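Local coordinates for protein BAG family molecular chaperone regulator 3 (Arabidopsis thaliana, PDB 4HWF) that acts as a co-chaperone that binds the ATPase domain of Hsp70 chaperones through its BAG domain and probably regulates programmed cell death and stress responses, at residues Leu53-Ala58 and Lys63-Met68; Asp15-Gln20 and Glu44-Gln49. All coordinates share one frame; numbering follows the deposited sequence.

Contact 1 (Leu53-Ala58 and Lys63-Met68)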
loop_
_atom_site.group_PDB
_atom_site.type_symbol
_atom_site.label_atom_id
_atom_site.label_comp_id
_atom_site.label_asym_id
_atom_site.label_seq_id
_atom_site.Cartn_x
_atom_site.Cartn_y
_atom_site.Cartn_z
ATOM N N LEU A 53 -1.582 10.890 -0.819
ATOM C CA LEU A 53 -0.776 11.100 -2.024
ATOM C C LEU A 53 -1.693 11.393 -3.213
ATOM O O LEU A 53 -1.486 12.354 -3.953
ATOM C CB LEU A 53 0.072 9.856 -2.313
ATOM C CG LEU A 53 1.000 9.943 -3.534
ATOM C CD1 LEU A 53 1.966 11.135 -3.410
ATOM C CD2 LEU A 53 1.754 8.638 -3.755
ATOM N N ASP A 54 -2.712 10.555 -3.372
ATOM C CA ASP A 54 -3.697 10.716 -4.437
ATOM C C ASP A 54 -4.414 12.058 -4.376
ATOM O O ASP A 54 -4.651 12.684 -5.411
ATOM C CB ASP A 54 -4.707 9.569 -4.434
ATOM C CG ASP A 54 -4.126 8.283 -5.010
ATOM O OD1 ASP A 54 -3.015 8.349 -5.596
ATOM O OD2 ASP A 54 -4.777 7.217 -4.875
ATOM N N ALA A 55 -4.749 12.501 -3.167
ATOM C CA ALA A 55 -5.417 13.792 -2.992
ATOM C C ALA A 55 -4.512 14.936 -3.496
ATOM O O ALA A 55 -4.985 15.932 -4.065
ATOM C CB ALA A 55 -5.791 13.998 -1.516
ATOM N N ILE A 56 -3.210 14.790 -3.285
ATOM C CA ILE A 56 -2.247 15.769 -3.794
ATOM C C ILE A 56 -2.139 15.703 -5.324
ATOM O O ILE A 56 -2.243 16.717 -6.019
ATOM C CB ILE A 56 -0.844 15.575 -3.134
ATOM C CG1 ILE A 56 -0.876 16.022 -1.667
ATOM C CG2 ILE A 56 0.230 16.331 -3.905
ATOM C CD1 ILE A 56 0.227 15.405 -0.819
ATOM N N ILE A 57 -1.948 14.509 -5.845
ATOM C CA ILE A 57 -1.827 14.319 -7.285
ATOM C C ILE A 57 -3.061 14.848 -8.030
ATOM O O ILE A 57 -2.936 15.573 -9.031
ATOM C CB ILE A 57 -1.604 12.840 -7.618
ATOM C CG1 ILE A 57 -0.220 12.379 -7.124
ATOM C CG2 ILE A 57 -1.767 12.577 -9.115
ATOM C CD1 ILE A 57 -0.076 10.859 -7.114
ATOM N N ALA A 58 -4.248 14.503 -7.530
ATOM C CA ALA A 58 -5.497 14.890 -8.191
ATOM C C ALA A 58 -5.989 16.284 -7.806
ATOM O O ALA A 58 -7.028 16.738 -8.287
ATOM C CB ALA A 58 -6.576 13.844 -7.927
ATOM N N LYS A 63 -13.101 12.080 -8.574
ATOM C CA LYS A 63 -13.232 11.243 -9.757
ATOM C C LYS A 63 -11.865 10.789 -10.270
ATOM O O LYS A 63 -11.705 9.616 -10.576
ATOM C CB LYS A 63 -14.028 11.937 -10.862
ATOM C CG LYS A 63 -15.527 12.000 -10.583
ATOM C CD LYS A 63 -16.255 12.743 -11.700
ATOM C CE LYS A 63 -17.743 12.901 -11.398
ATOM N NZ LYS A 63 -18.438 13.725 -12.446
ATOM N N LEU A 64 -10.899 11.707 -10.361
ATOM C CA LEU A 64 -9.535 11.331 -10.757
ATOM C C LEU A 64 -8.941 10.343 -9.754
ATOM O O LEU A 64 -8.295 9.375 -10.148
ATOM C CB LEU A 64 -8.614 12.554 -10.895
ATOM C CG LEU A 64 -8.967 13.590 -11.961
ATOM C CD1 LEU A 64 -7.970 14.739 -11.951
ATOM C CD2 LEU A 64 -9.038 12.941 -13.341
ATOM N N MET A 65 -9.167 10.586 -8.458
ATOM C CA MET A 65 -8.641 9.714 -7.403
ATOM C C MET A 65 -9.135 8.273 -7.530
ATOM O O MET A 65 -8.345 7.326 -7.513
ATOM C CB MET A 65 -8.927 10.280 -5.997
ATOM C CG MET A 65 -8.318 11.658 -5.753
ATOM S SD MET A 65 -8.847 12.486 -4.189
ATOM C CE MET A 65 -8.218 11.307 -2.991
ATOM N N ARG A 66 -10.438 8.096 -7.678
ATOM C CA ARG A 66 -10.976 6.762 -7.847
ATOM C C ARG A 66 -10.413 6.105 -9.104
ATOM O O ARG A 66 -10.090 4.921 -9.102
ATOM C CB ARG A 66 -12.498 6.788 -7.927
ATOM C CG ARG A 66 -13.079 5.410 -8.183
ATOM C CD ARG A 66 -14.535 5.320 -7.764
ATOM N NE ARG A 66 -14.988 3.932 -7.729
ATOM C CZ ARG A 66 -16.155 3.540 -7.223
ATOM N NH1 ARG A 66 -16.995 4.435 -6.705
ATOM N NH2 ARG A 66 -16.480 2.249 -7.234
ATOM N N LYS A 67 -10.288 6.890 -10.165
ATOM C CA LYS A 67 -9.762 6.401 -11.439
ATOM C C LYS A 67 -8.299 5.931 -11.329
ATOM O O LYS A 67 -7.953 4.867 -11.820
ATOM C CB LYS A 67 -9.896 7.497 -12.493
ATOM C CG LYS A 67 -9.445 7.113 -13.891
ATOM C CD LYS A 67 -9.611 8.300 -14.842
ATOM C CE LYS A 67 -9.249 7.934 -16.279
ATOM N NZ LYS A 67 -9.415 9.107 -17.196
ATOM N N MET A 68 -7.450 6.741 -10.701
ATOM C CA MET A 68 -6.054 6.372 -10.468
ATOM C C MET A 68 -5.957 5.058 -9.679
ATOM O O MET A 68 -5.141 4.194 -10.001
ATOM C CB MET A 68 -5.300 7.502 -9.737
ATOM C CG MET A 68 -5.019 8.755 -10.591
ATOM S SD MET A 68 -4.745 10.293 -9.618
ATOM C CE MET A 68 -4.204 9.544 -8.179
#

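Contact 2 (Asp15-Gln20 and Glu44-Gln49)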
loop_
_atom_site.group_PDB
_atom_site.type_symbol
_atom_site.label_atom_id
_atom_site.label_comp_id
_atom_site.label_asym_id
_atom_site.label_seq_id
_atom_site.Cartn_x
_atom_site.Cartn_y
_atom_site.Cartn_z
ATOM N N ASP A 15 8.442 4.825 3.605
ATOM C CA ASP A 15 9.705 4.123 3.874
ATOM C C ASP A 15 9.678 3.491 5.263
ATOM O O ASP A 15 10.043 2.331 5.436
ATOM C CB ASP A 15 10.902 5.075 3.778
ATOM C CG ASP A 15 11.309 5.369 2.343
ATOM O OD1 ASP A 15 11.887 6.453 2.100
ATOM O OD2 ASP A 15 11.060 4.517 1.460
ATOM N N ARG A 16 9.232 4.265 6.248
ATOM C CA ARG A 16 9.091 3.774 7.617
ATOM C C ARG A 16 8.157 2.582 7.721
ATOM O O ARG A 16 8.469 1.598 8.394
ATOM C CB ARG A 16 8.541 4.867 8.522
ATOM C CG ARG A 16 9.554 5.851 9.020
ATOM C CD ARG A 16 8.930 6.682 10.130
ATOM N NE ARG A 16 8.493 5.845 11.247
ATOM C CZ ARG A 16 7.283 5.895 11.798
ATOM N NH1 ARG A 16 6.373 6.743 11.331
ATOM N NH2 ARG A 16 6.979 5.102 12.820
ATOM N N LEU A 17 6.987 2.684 7.093
ATOM C CA LEU A 17 6.020 1.593 7.151
ATOM C C LEU A 17 6.535 0.344 6.446
ATOM O O LEU A 17 6.294 -0.773 6.894
ATOM C CB LEU A 17 4.678 2.032 6.547
ATOM C CG LEU A 17 3.998 3.172 7.304
ATOM C CD1 LEU A 17 2.808 3.698 6.490
ATOM C CD2 LEU A 17 3.562 2.693 8.695
ATOM N N ALA A 18 7.229 0.535 5.330
ATOM C CA ALA A 18 7.826 -0.586 4.603
ATOM C C ALA A 18 8.853 -1.288 5.488
ATOM O O ALA A 18 8.963 -2.505 5.471
ATOM C CB ALA A 18 8.495 -0.097 3.313
ATOM N N GLY A 19 9.607 -0.508 6.258
ATOM C CA GLY A 19 10.518 -1.087 7.234
ATOM C C GLY A 19 9.781 -1.966 8.240
ATOM O O GLY A 19 10.267 -3.025 8.616
ATOM N N GLN A 20 8.600 -1.537 8.681
ATOM C CA GLN A 20 7.806 -2.359 9.595
ATOM C C GLN A 20 7.291 -3.642 8.929
ATOM O O GLN A 20 7.249 -4.703 9.556
ATOM C CB GLN A 20 6.651 -1.549 10.193
ATOM C CG GLN A 20 7.124 -0.387 11.050
ATOM C CD GLN A 20 6.025 0.615 11.361
ATOM O OE1 GLN A 20 4.851 0.273 11.401
ATOM N NE2 GLN A 20 6.414 1.857 11.597
ATOM N N GLU A 44 -3.958 -0.398 7.006
ATOM C CA GLU A 44 -4.674 0.874 7.125
ATOM C C GLU A 44 -3.731 2.075 7.108
ATOM O O GLU A 44 -4.039 3.101 6.496
ATOM C CB GLU A 44 -5.541 0.927 8.387
ATOM C CG GLU A 44 -6.341 2.228 8.450
ATOM C CD GLU A 44 -7.291 2.311 9.640
ATOM O OE1 GLU A 44 -8.224 3.144 9.586
ATOM O OE2 GLU A 44 -7.112 1.552 10.619
ATOM N N MET A 45 -2.584 1.951 7.782
ATOM C CA MET A 45 -1.591 3.024 7.799
ATOM C C MET A 45 -1.064 3.315 6.376
ATOM O O MET A 45 -0.896 4.476 5.978
ATOM C CB MET A 45 -0.417 2.688 8.746
ATOM C CG MET A 45 -0.759 2.637 10.269
ATOM S SD MET A 45 -1.507 4.167 10.932
ATOM C CE MET A 45 -3.269 3.843 10.733
ATOM N N LEU A 46 -0.795 2.258 5.622
ATOM C CA LEU A 46 -0.340 2.402 4.242
ATOM C C LEU A 46 -1.426 3.030 3.358
ATOM O O LEU A 46 -1.150 3.905 2.541
ATOM C CB LEU A 46 0.068 1.039 3.681
ATOM C CG LEU A 46 1.414 0.495 4.192
ATOM C CD1 LEU A 46 1.488 -1.003 3.969
ATOM C CD2 LEU A 46 2.575 1.200 3.510
ATOM N N MET A 47 -2.661 2.575 3.534
ATOM C CA MET A 47 -3.797 3.093 2.759
ATOM C C MET A 47 -4.010 4.583 3.005
ATOM O O MET A 47 -4.305 5.343 2.071
ATOM C CB MET A 47 -5.068 2.278 3.058
ATOM C CG MET A 47 -5.025 0.868 2.452
ATOM S SD MET A 47 -5.238 0.874 0.635
ATOM C CE MET A 47 -6.959 1.427 0.563
ATOM N N ASN A 48 -3.829 5.009 4.254
ATOM C CA ASN A 48 -3.924 6.422 4.586
ATOM C C ASN A 48 -2.893 7.272 3.855
ATOM O O ASN A 48 -3.191 8.381 3.432
ATOM C CB ASN A 48 -3.824 6.657 6.099
ATOM C CG ASN A 48 -5.084 6.201 6.858
ATOM O OD1 ASN A 48 -5.065 6.060 8.077
ATOM N ND2 ASN A 48 -6.159 5.942 6.131
ATOM N N GLN A 49 -1.674 6.760 3.715
ATOM C CA GLN A 49 -0.635 7.481 2.988
ATOM C C GLN A 49 -0.973 7.535 1.498
ATOM O O GLN A 49 -0.752 8.546 0.844
ATOM C CB GLN A 49 0.734 6.804 3.193
ATOM C CG GLN A 49 1.235 6.877 4.630
ATOM C CD GLN A 49 1.270 8.294 5.140
ATOM O OE1 GLN A 49 1.790 9.180 4.476
ATOM N NE2 GLN A 49 0.688 8.525 6.316
#

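Contact 1 (Leu53-Ala58 and Lys63-Met68)
Met65 lies over the end of helix 36-57, its chain crossing Ala58 and then curling back against Ala55. Met65 CG sits 3.5 Å from Ala58 CB and also comes near the carbonyl oxygen of Asp54. From there the chain runs out extended and turns only at its last torsion (chi3 62°), which brings Met65 CE to 3.7 Å from Ala55 N and against the Ala55 methyl. Leu64 meets the same Ala58 methyl that Met65 CG covers, with Leu64 CB 3.8 Å from Ala58 CB. The backbones come close here, with Ala58 CA 6.0 Å from Leu64 CA. This is the closed end of a helical hairpin, the turn between the second and third helices of the three-helix bundle that makes up the BAG domain; the short segments make an angle of 125° between their N-to-C directions, with their axes 9.2 Å apart at closest approach. One turn further along, Met68 reaches back between Ile57 and Asp54. Met68 SD lies 3.8 Å from Ile57 CG2, the branch that stands anti to the backbone nitrogen of Ile57, and Met68 CE slides past the carboxylate to within 3.1 Å of Asp54 OD1. That approach is tight, and the nearly eclipsed end of the methionine (chi3 25°) leaves the exact place of its methyl somewhat doubtful. Further along helix 62-86, Arg72 NH1 forms a salt bridge with Asp54 OD2, which gives the buried carboxylate a charged partner. Beside the turn, Asp61 OD1 accepts a hydrogen bond from Leu64 N at the start of helix 62-86.

Contact 2 (Asp15-Gln20 and Glu44-Gln49)
Leu17 projects from helix 3-29 onto helix 36-57 and carries every touch of this contact. Its CB is 3.8 Å from Leu46 CD2, the methyl that the leucine opposite extends back toward helix 3-29. With CG anti to the carbonyl carbon of Leu17 (chi1 -63°), the side chain is carried across the gap, and the fork beyond CG parts over the backbone of the facing helix. One branch, Leu17 CD1, lies 3.8 Å from Met45 O and also touches Leu46 CD2 and Gln49 CG. The other, Leu17 CD2, rests 4.0 Å from Met45 CB, where the methionine chain crosses it at about a right angle before bending away. The two helical segments run antiparallel within the three-helix bundle, at 159° between their N-to-C directions and with the axes of the segments 10.4 Å apart at closest approach. Leu42, a turn earlier on helix 36-57, also touches Leu17, and Gln49 continues the interface toward Ile10, Glu13 and Val14. Gln49 offers Leu17 its aliphatic CG, and the Met45 carbonyl is engaged in a weak backbone bond from Gln49 N. What joins these segments is therefore van der Waals contact and the burial of a leucine, an adhesion that depends on shape and on excluding water more than on any directional bond.

Overall arrangement
Helix 36-57 is the central element of both contacts: its middle, 44-49, meets helix 3-29 in contact 2, and its C-terminal end, 53-58, meets helix 62-86 in contact 1. The two follow one another along the chain, contact 2 closing before contact 1 opens, and their centres lie about 18 Å apart. Contact 2 sits near the middle of the molecule, whereas contact 1 lies at one end, beside the short turn into the last helix. Together they join the middle helix to each of the other two in an up-down-up three-helix bundle. In related BAG domains the second and third helices provide the surface for the Hsp70 ATPase domain, so contact 1 joins the pair probably used here.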